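Local coordinates for endo-beta-1,4-xylanase Xyn10C (Pseudomonas cellulosa, PDB 1GNY), which cleaves internal linkages of the xylan backbone through its C-terminal catalytic domain and binds xylan through the N-terminal CBM15 module, the part described here, at residues D31-A36 and V42-D47; N11-N16 and I140-V145. One frame throughout, in Å; residues are numbered along the deposited sequence.

Both contacts lie in the core of the CBM15 module, their centres about 3 Å apart, and both join the same two antiparallel sheets. Strands 32-36 and 139-149 are neighbours in one sheet; strands 14-17 and 42-48 are neighbours in the other. Contact 2 brings together segments near the two ends of the chain, 11-16 and 140-145, and contact 1 falls between them in sequence, 31-36 with 42-47. The two are directly linked: Val33 O lies 2.7 Å from Ile142 N, a probable hydrogen bond, and Phe46 packs on Trp13. Together the two contacts form part of the buried apolar core behind the sheet that carries the xylan-binding Asn16.

Contact 1 (D31-A36 and V42-D47); sequences DGVTFA and VGAVFD
A chi1 of 71° sets CG of Phe35 between its own backbone N and carbonyl carbon, and the second torsion turns the ring so that one face lies against the backbone of Gly43 and Ala44. Gly43 CA sits over that face, 4.0 Å from the ring centroid and 23° off its normal, a CH-pi contact displaced toward the rim. Ala44 N lies above the same face, again toward the rim, while Ala44 CB touches Phe35 CD1 at 3.7 Å. At the other side, Phe35 CE2 comes within 3.6 Å of Val42 O, obliquely to the ring. Val42 carries CG1 anti to its backbone N, which brings this methyl to 3.5 Å from Ala36 O, and Phe35 CD2 packs on it at 4.3 Å. Farther along the strand, Val33 CG1 meets Ala44 CB more loosely at 4.5 Å.

Were Phe35 cut back to an alanine, Gly43 CA and the methyl of Ala44 would probably lose their aromatic partner, and a gap would be likely to open in this buried layer.

The strand axes approach to 7.3 Å, and their directions differ by 152°; the backbones find their hydrogen bonds within their own sheets, Phe35 with Ile140 and Gly43 with the carbohydrate-binding Asn16. Van der Waals and CH-pi contacts, with no cross-strand backbone hydrogen bonds, join strands 32-36 and 42-48, the face-to-face packing of two antiparallel sheets that makes the core of a beta-sandwich, as in the beta-jelly-roll fold of many carbohydrate-binding modules.

Contact 2 (N11-N16 and I140-V145); sequences NGWRGN and ITIKSV. With XYP (beta-D-xylopyranose), chain B.
A single side chain, the indole of Trp13, carries the whole contact from segment 11-16 and reaches the far sheet although its CA lies 10.8 Å from that of Ile142. It spans the interior of the beta-sandwich, between the sheet of strand 14-17 and that of strand 139-149. With CG anti to the carbonyl carbon (chi1 -72°), the indole is directed inward, its six-membered ring leading. Val145 CG2 meets this ring at its edge, close to the ring plane, 3.9 Å from CZ2 and 4.0 Å from CH2. Val145 holds that methyl beside its backbone N, with CG1 anti to the N. Ile142 adds its branch methyl, CG2, which approaches Trp13 CH2 obliquely at 4.2 Å.

Two residues separate these partners on strand 139-149, yet both extend inward. Between them Lys143 and Ser144 together face Val62, a classic beta bulge, and this extra residue lets Ile142 and Val145 lie on the same side of the strand. At the polar end of the indole, Trp13 NE1 donates to Asp8 O, which should limit rotation of the ring, while Phe46 packs against it with the planes about 55° apart.

Farther along segment 11-16, the chain reaches the sugar. Asn16, which takes no part in the core packing, binds xylose with its carboxamide, and Gln81 and Gln127 hydrogen-bond the same sugar unit. OD1 of Asn16 lies 3.0 Å from O3 of the xylose, a bond that is not settled, since the hydroxyl could turn to a different acceptor. Asn16 ND2 donates to xylose O2 at 2.6 Å in a nearly straight bond, with an N-H...O angle of 165°.

Contact 1 (D31-A36 and V42-D47)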
ATOM      1  N   ASP A  31      15.643  -7.555   1.856  1.00 17.06           N
ATOM      2  CA  ASP A  31      14.883  -6.590   2.700  1.00 17.62           C
ATOM      3  C   ASP A  31      13.387  -6.438   2.354  1.00 16.80           C
ATOM      4  O   ASP A  31      12.640  -5.856   3.136  1.00 18.19           O
ATOM      5  CB  ASP A  31      15.497  -5.220   2.662  1.00 18.15           C
ATOM      6  CG  ASP A  31      16.760  -5.095   3.521  1.00 21.23           C
ATOM      7  OD1 ASP A  31      17.198  -6.078   4.146  1.00 23.10           O
ATOM      8  OD2 ASP A  31      17.406  -4.021   3.588  1.00 27.44           O
ATOM      9  N   GLY A  32      12.942  -6.997   1.243  1.00 14.57           N
ATOM     10  CA  GLY A  32      11.528  -6.911   0.845  1.00 12.90           C
ATOM     11  C   GLY A  32      11.307  -6.463  -0.594  1.00 13.15           C
ATOM     12  O   GLY A  32      11.881  -7.069  -1.500  1.00 12.07           O
ATOM     13  N   VAL A  33      10.463  -5.434  -0.773  1.00 12.04           N
ATOM     14  CA  VAL A  33      10.044  -4.892  -2.095  1.00 11.58           C
ATOM     15  C   VAL A  33      10.399  -3.416  -2.212  1.00 11.79           C
ATOM     16  O   VAL A  33      10.027  -2.644  -1.332  1.00 12.76           O
ATOM     17  CB  VAL A  33       8.520  -5.091  -2.304  1.00 11.46           C
ATOM     18  CG1 VAL A  33       8.009  -4.371  -3.539  1.00 13.63           C
ATOM     19  CG2 VAL A  33       8.166  -6.605  -2.379  1.00 11.14           C
ATOM     20  N   THR A  34      11.056  -3.036  -3.304  1.00 12.53           N
ATOM     21  CA  THR A  34      11.493  -1.629  -3.519  1.00 12.57           C
ATOM     22  C   THR A  34      10.996  -1.163  -4.874  1.00 12.91           C
ATOM     23  O   THR A  34      11.016  -1.919  -5.859  1.00 12.60           O
ATOM     24  CB  THR A  34      13.043  -1.450  -3.418  1.00 12.51           C
ATOM     25  OG1 THR A  34      13.497  -1.987  -2.172  1.00 12.81           O
ATOM     26  CG2 THR A  34      13.479   0.031  -3.447  1.00 15.46           C
ATOM     27  N   PHE A  35      10.549   0.086  -4.907  1.00 12.45           N
ATOM     28  CA  PHE A  35      10.213   0.744  -6.170  1.00 12.54           C
ATOM     29  C   PHE A  35      10.831   2.148  -6.270  1.00 12.68           C
ATOM     30  O   PHE A  35      11.095   2.821  -5.245  1.00 13.34           O
ATOM     31  CB  PHE A  35       8.702   0.770  -6.434  1.00 12.18           C
ATOM     32  CG  PHE A  35       7.900   1.697  -5.551  1.00 11.85           C
ATOM     33  CD1 PHE A  35       7.404   1.245  -4.312  1.00 12.20           C
ATOM     34  CD2 PHE A  35       7.550   2.970  -5.974  1.00 13.28           C
ATOM     35  CE1 PHE A  35       6.661   2.064  -3.515  1.00 13.97           C
ATOM     36  CE2 PHE A  35       6.788   3.798  -5.168  1.00 14.44           C
ATOM     37  CZ  PHE A  35       6.323   3.330  -3.936  1.00 13.89           C
ATOM     38  N   ALA A  36      11.047   2.562  -7.520  1.00 12.80           N
ATOM     39  CA  ALA A  36      11.466   3.919  -7.872  1.00 13.24           C
ATOM     40  C   ALA A  36      10.214   4.824  -7.900  1.00 13.29           C
ATOM     41  O   ALA A  36       9.244   4.587  -8.650  1.00 13.87           O
ATOM     42  CB  ALA A  36      12.157   3.941  -9.224  1.00 13.50           C
ATOM     43  N   VAL A  42       2.647   6.651  -8.597  1.00 12.59           N
ATOM     44  CA  VAL A  42       3.513   5.484  -8.838  1.00 12.91           C
ATOM     45  C   VAL A  42       3.615   4.758  -7.494  1.00 11.84           C
ATOM     46  O   VAL A  42       3.867   5.385  -6.459  1.00 11.88           O
ATOM     47  CB  VAL A  42       4.896   5.868  -9.431  1.00 13.13           C
ATOM     48  CG1 VAL A  42       5.825   4.661  -9.535  1.00 14.04           C
ATOM     49  CG2 VAL A  42       4.691   6.534 -10.809  1.00 14.39           C
ATOM     50  N   GLY A  43       3.437   3.447  -7.520  1.00 11.43           N
ATOM     51  CA  GLY A  43       3.488   2.638  -6.318  1.00 10.59           C
ATOM     52  C   GLY A  43       3.804   1.177  -6.545  1.00 11.48           C
ATOM     53  O   GLY A  43       4.284   0.775  -7.603  1.00 11.40           O
ATOM     54  N   ALA A  44       3.466   0.388  -5.514  1.00 11.44           N
ATOM     55  CA  ALA A  44       3.654  -1.070  -5.488  1.00 11.94           C
ATOM     56  C   ALA A  44       2.423  -1.707  -4.878  1.00 11.57           C
ATOM     57  O   ALA A  44       1.926  -1.197  -3.889  1.00 12.20           O
ATOM     58  CB  ALA A  44       4.843  -1.414  -4.700  1.00 12.74           C
ATOM     59  N   VAL A  45       1.963  -2.796  -5.490  1.00 11.35           N
ATOM     60  CA  VAL A  45       0.726  -3.477  -5.101  1.00 11.29           C
ATOM     61  C   VAL A  45       0.820  -5.003  -5.106  1.00 12.16           C
ATOM     62  O   VAL A  45       1.722  -5.563  -5.741  1.00 12.46           O
ATOM     63  CB  VAL A  45      -0.466  -3.088  -6.045  1.00 11.03           C
ATOM     64  CG1 VAL A  45      -0.828  -1.575  -5.954  1.00 11.65           C
ATOM     65  CG2 VAL A  45      -0.230  -3.506  -7.455  1.00 10.09           C
ATOM     66  N   PHE A  46      -0.143  -5.627  -4.422  1.00 12.01           N
ATOM     67  CA  PHE A  46      -0.328  -7.073  -4.405  1.00 11.82           C
ATOM     68  C   PHE A  46      -1.832  -7.299  -4.308  1.00 13.21           C
ATOM     69  O   PHE A  46      -2.610  -6.372  -4.037  1.00 13.53           O
ATOM     70  CB  PHE A  46       0.405  -7.728  -3.222  1.00 12.75           C
ATOM     71  CG  PHE A  46      -0.092  -7.261  -1.880  1.00 12.77           C
ATOM     72  CD1 PHE A  46       0.414  -6.099  -1.315  1.00 15.11           C
ATOM     73  CD2 PHE A  46      -1.119  -7.947  -1.218  1.00 14.22           C
ATOM     74  CE1 PHE A  46      -0.079  -5.630  -0.101  1.00 14.41           C
ATOM     75  CE2 PHE A  46      -1.605  -7.472  -0.002  1.00 14.19           C
ATOM     76  CZ  PHE A  46      -1.101  -6.314   0.537  1.00 14.59           C
ATOM     77  N   ASP A  47      -2.238  -8.549  -4.468  1.00 15.09           N
ATOM     78  CA  ASP A  47      -3.652  -8.876  -4.376  1.00 15.72           C
ATOM     79  C   ASP A  47      -3.996  -9.722  -3.162  1.00 15.64           C
ATOM     80  O   ASP A  47      -3.267 -10.647  -2.801  1.00 16.66           O
ATOM     81  CB  ASP A  47      -4.117  -9.677  -5.587  1.00 15.67           C
ATOM     82  CG  ASP A  47      -3.959  -8.946  -6.860  1.00 17.14           C
ATOM     83  OD1 ASP A  47      -4.146  -7.700  -6.898  1.00 16.37           O
ATOM     84  OD2 ASP A  47      -3.674  -9.559  -7.901  1.00 20.01           O
TER

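Contact 2 (N11-N16 and I140-V145)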
ATOM      1  N   ASN A  11       7.032 -12.820  -3.485  1.00 16.88           N
ATOM      2  CA  ASN A  11       6.210 -13.149  -4.655  1.00 17.21           C
ATOM      3  C   ASN A  11       4.932 -12.343  -4.646  1.00 15.51           C
ATOM      4  O   ASN A  11       4.494 -11.868  -3.600  1.00 15.96           O
ATOM      5  CB  ASN A  11       5.760 -14.616  -4.605  1.00 17.75           C
ATOM      6  CG  ASN A  11       6.906 -15.585  -4.416  1.00 21.89           C
ATOM      7  OD1 ASN A  11       7.563 -15.984  -5.388  1.00 22.69           O
ATOM      8  ND2 ASN A  11       7.142 -15.989  -3.159  1.00 24.53           N
ATOM      9  N   GLY A  12       4.337 -12.206  -5.818  1.00 15.73           N
ATOM     10  CA  GLY A  12       3.023 -11.620  -5.931  1.00 15.05           C
ATOM     11  C   GLY A  12       2.912 -10.109  -5.997  1.00 14.60           C
ATOM     12  O   GLY A  12       1.799  -9.598  -6.119  1.00 15.12           O
ATOM     13  N   TRP A  13       4.030  -9.402  -5.952  1.00 13.50           N
ATOM     14  CA  TRP A  13       3.982  -7.948  -6.068  1.00 12.88           C
ATOM     15  C   TRP A  13       4.181  -7.465  -7.506  1.00 14.30           C
ATOM     16  O   TRP A  13       4.808  -8.133  -8.330  1.00 15.10           O
ATOM     17  CB  TRP A  13       5.009  -7.287  -5.169  1.00 13.69           C
ATOM     18  CG  TRP A  13       4.707  -7.329  -3.672  1.00 12.30           C
ATOM     19  CD1 TRP A  13       4.850  -8.390  -2.817  1.00 12.63           C
ATOM     20  CD2 TRP A  13       4.283  -6.227  -2.872  1.00 12.66           C
ATOM     21  NE1 TRP A  13       4.535  -8.014  -1.533  1.00 13.64           N
ATOM     22  CE2 TRP A  13       4.178  -6.686  -1.539  1.00 13.18           C
ATOM     23  CE3 TRP A  13       3.972  -4.876  -3.150  1.00 13.50           C
ATOM     24  CZ2 TRP A  13       3.785  -5.859  -0.506  1.00 15.05           C
ATOM     25  CZ3 TRP A  13       3.617  -4.060  -2.135  1.00 12.49           C
ATOM     26  CH2 TRP A  13       3.510  -4.546  -0.812  1.00 13.78           C
ATOM     27  N   ARG A  14       3.689  -6.257  -7.769  1.00 12.41           N
ATOM     28  CA  ARG A  14       3.809  -5.576  -9.075  1.00 13.58           C
ATOM     29  C   ARG A  14       3.988  -4.091  -8.867  1.00 13.04           C
ATOM     30  O   ARG A  14       3.554  -3.547  -7.854  1.00 13.90           O
ATOM     31  CB  ARG A  14       2.505  -5.694  -9.897  1.00 14.32           C
ATOM     32  CG  ARG A  14       1.912  -7.055 -10.093  1.00 18.81           C
ATOM     33  CD  ARG A  14       0.578  -7.012 -10.870  1.00 18.14           C
ATOM     34  NE  ARG A  14      -0.592  -6.397 -10.198  1.00 19.29           N
ATOM     35  CZ  ARG A  14      -1.373  -7.031  -9.321  1.00 17.13           C
ATOM     36  NH1 ARG A  14      -1.138  -8.283  -8.975  1.00 17.45           N
ATOM     37  NH2 ARG A  14      -2.432  -6.428  -8.799  1.00 16.71           N
ATOM     38  N   GLY A  15       4.611  -3.433  -9.845  1.00 13.06           N
ATOM     39  CA  GLY A  15       4.556  -1.985  -9.908  1.00 13.13           C
ATOM     40  C   GLY A  15       3.125  -1.587 -10.275  1.00 13.74           C
ATOM     41  O   GLY A  15       2.320  -2.386 -10.791  1.00 14.04           O
ATOM     42  N   ASN A  16       2.809  -0.330  -9.951  1.00 12.85           N
ATOM     43  CA  ASN A  16       1.469   0.275 -10.220  1.00 13.30           C
ATOM     44  C   ASN A  16       1.540   1.767 -10.543  1.00 13.91           C
ATOM     45  O   ASN A  16       2.395   2.497 -10.011  1.00 12.48           O
ATOM     46  CB  ASN A  16       0.560   0.121  -9.015  1.00 13.60           C
ATOM     47  CG  ASN A  16      -0.906   0.228  -9.354  1.00 13.67           C
ATOM     48  OD1 ASN A  16      -1.627   1.145  -8.883  1.00 15.79           O
ATOM     49  ND2 ASN A  16      -1.378  -0.717 -10.096  1.00 10.93           N
ATOM     50  N   ILE A 140      11.302   3.798  -2.331  1.00 12.08           N
ATOM     51  CA  ILE A 140      10.538   3.321  -1.172  1.00 12.34           C
ATOM     52  C   ILE A 140      10.758   1.819  -1.057  1.00 12.70           C
ATOM     53  O   ILE A 140      10.655   1.128  -2.072  1.00 13.06           O
ATOM     54  CB  ILE A 140       9.024   3.608  -1.337  1.00 13.12           C
ATOM     55  CG1 ILE A 140       8.716   5.116  -1.388  1.00 12.07           C
ATOM     56  CG2 ILE A 140       8.219   2.957  -0.202  1.00 12.68           C
ATOM     57  CD1 ILE A 140       9.051   5.930  -0.165  1.00 14.88           C
ATOM     58  N   THR A 141      11.059   1.332   0.154  1.00 12.18           N
ATOM     59  CA  THR A 141      11.163  -0.100   0.451  1.00 12.77           C
ATOM     60  C   THR A 141      10.060  -0.524   1.417  1.00 13.46           C
ATOM     61  O   THR A 141       9.884   0.092   2.471  1.00 13.18           O
ATOM     62  CB  THR A 141      12.545  -0.503   1.009  1.00 13.40           C
ATOM     63  OG1 THR A 141      13.557  -0.215   0.017  1.00 13.85           O
ATOM     64  CG2 THR A 141      12.607  -2.001   1.313  1.00 13.64           C
ATOM     65  N   ILE A 142       9.298  -1.551   1.027  1.00 12.17           N
ATOM     66  CA  ILE A 142       8.317  -2.206   1.933  1.00 12.37           C
ATOM     67  C   ILE A 142       8.955  -3.485   2.507  1.00 11.98           C
ATOM     68  O   ILE A 142       9.313  -4.397   1.764  1.00 12.54           O
ATOM     69  CB  ILE A 142       6.958  -2.552   1.246  1.00 12.39           C
ATOM     70  CG1 ILE A 142       6.388  -1.339   0.534  1.00 14.29           C
ATOM     71  CG2 ILE A 142       5.958  -3.080   2.285  1.00 15.02           C
ATOM     72  CD1 ILE A 142       6.648  -1.321  -0.937  1.00 14.52           C
ATOM     73  N   LYS A 143       9.092  -3.545   3.826  1.00 12.31           N
ATOM     74  CA  LYS A 143       9.682  -4.726   4.520  1.00 12.79           C
ATOM     75  C   LYS A 143       8.626  -5.791   4.860  1.00 12.75           C
ATOM     76  O   LYS A 143       8.914  -6.998   4.816  1.00 13.63           O
ATOM     77  CB  LYS A 143      10.433  -4.288   5.802  1.00 12.71           C
ATOM     78  CG  LYS A 143      11.624  -3.428   5.525  1.00 13.82           C
ATOM     79  CD  LYS A 143      12.521  -3.273   6.731  1.00 17.01           C
ATOM     80  CE  LYS A 143      13.942  -2.929   6.346  1.00 18.06           C
ATOM     81  NZ  LYS A 143      14.777  -2.777   7.578  1.00 16.85           N
ATOM     82  N   SER A 144       7.433  -5.338   5.229  1.00 12.40           N
ATOM     83  CA  SER A 144       6.332  -6.240   5.627  1.00 12.72           C
ATOM     84  C   SER A 144       4.982  -5.544   5.541  1.00 12.16           C
ATOM     85  O   SER A 144       4.890  -4.306   5.677  1.00 12.44           O
ATOM     86  CB  SER A 144       6.534  -6.745   7.068  1.00 13.07           C
ATOM     87  OG  SER A 144       6.390  -5.690   8.041  1.00 13.07           O
ATOM     88  N   VAL A 145       3.947  -6.360   5.337  1.00 12.69           N
ATOM     89  CA  VAL A 145       2.561  -5.869   5.351  1.00 12.70           C
ATOM     90  C   VAL A 145       1.730  -6.861   6.157  1.00 13.75           C
ATOM     91  O   VAL A 145       1.745  -8.052   5.869  1.00 13.25           O
ATOM     92  CB  VAL A 145       1.948  -5.721   3.948  1.00 13.11           C
ATOM     93  CG1 VAL A 145       0.518  -5.226   4.020  1.00 13.78           C
ATOM     94  CG2 VAL A 145       2.803  -4.789   3.074  1.00 14.01           C
TER
HETATM   95  C1  XYP B   2      -4.810   0.454 -12.957  1.00 18.73           C
HETATM   96  C2  XYP B   2      -4.193   0.608 -11.576  1.00 15.52           C
HETATM   97  C3  XYP B   2      -5.192   1.226 -10.600  1.00 15.12           C
HETATM   98  C4  XYP B   2      -5.858   2.460 -11.218  1.00 16.53           C
HETATM   99  C5  XYP B   2      -6.373   2.098 -12.597  1.00 17.25           C
HETATM  100  O2  XYP B   2      -3.808  -0.665 -11.066  1.00 15.43           O
HETATM  101  O3  XYP B   2      -4.544   1.582  -9.389  1.00 13.94           O
HETATM  102  O4  XYP B   2      -6.937   2.827 -10.389  1.00 14.99           O
HETATM  103  O5  XYP B   2      -5.342   1.614 -13.429  1.00 17.09           O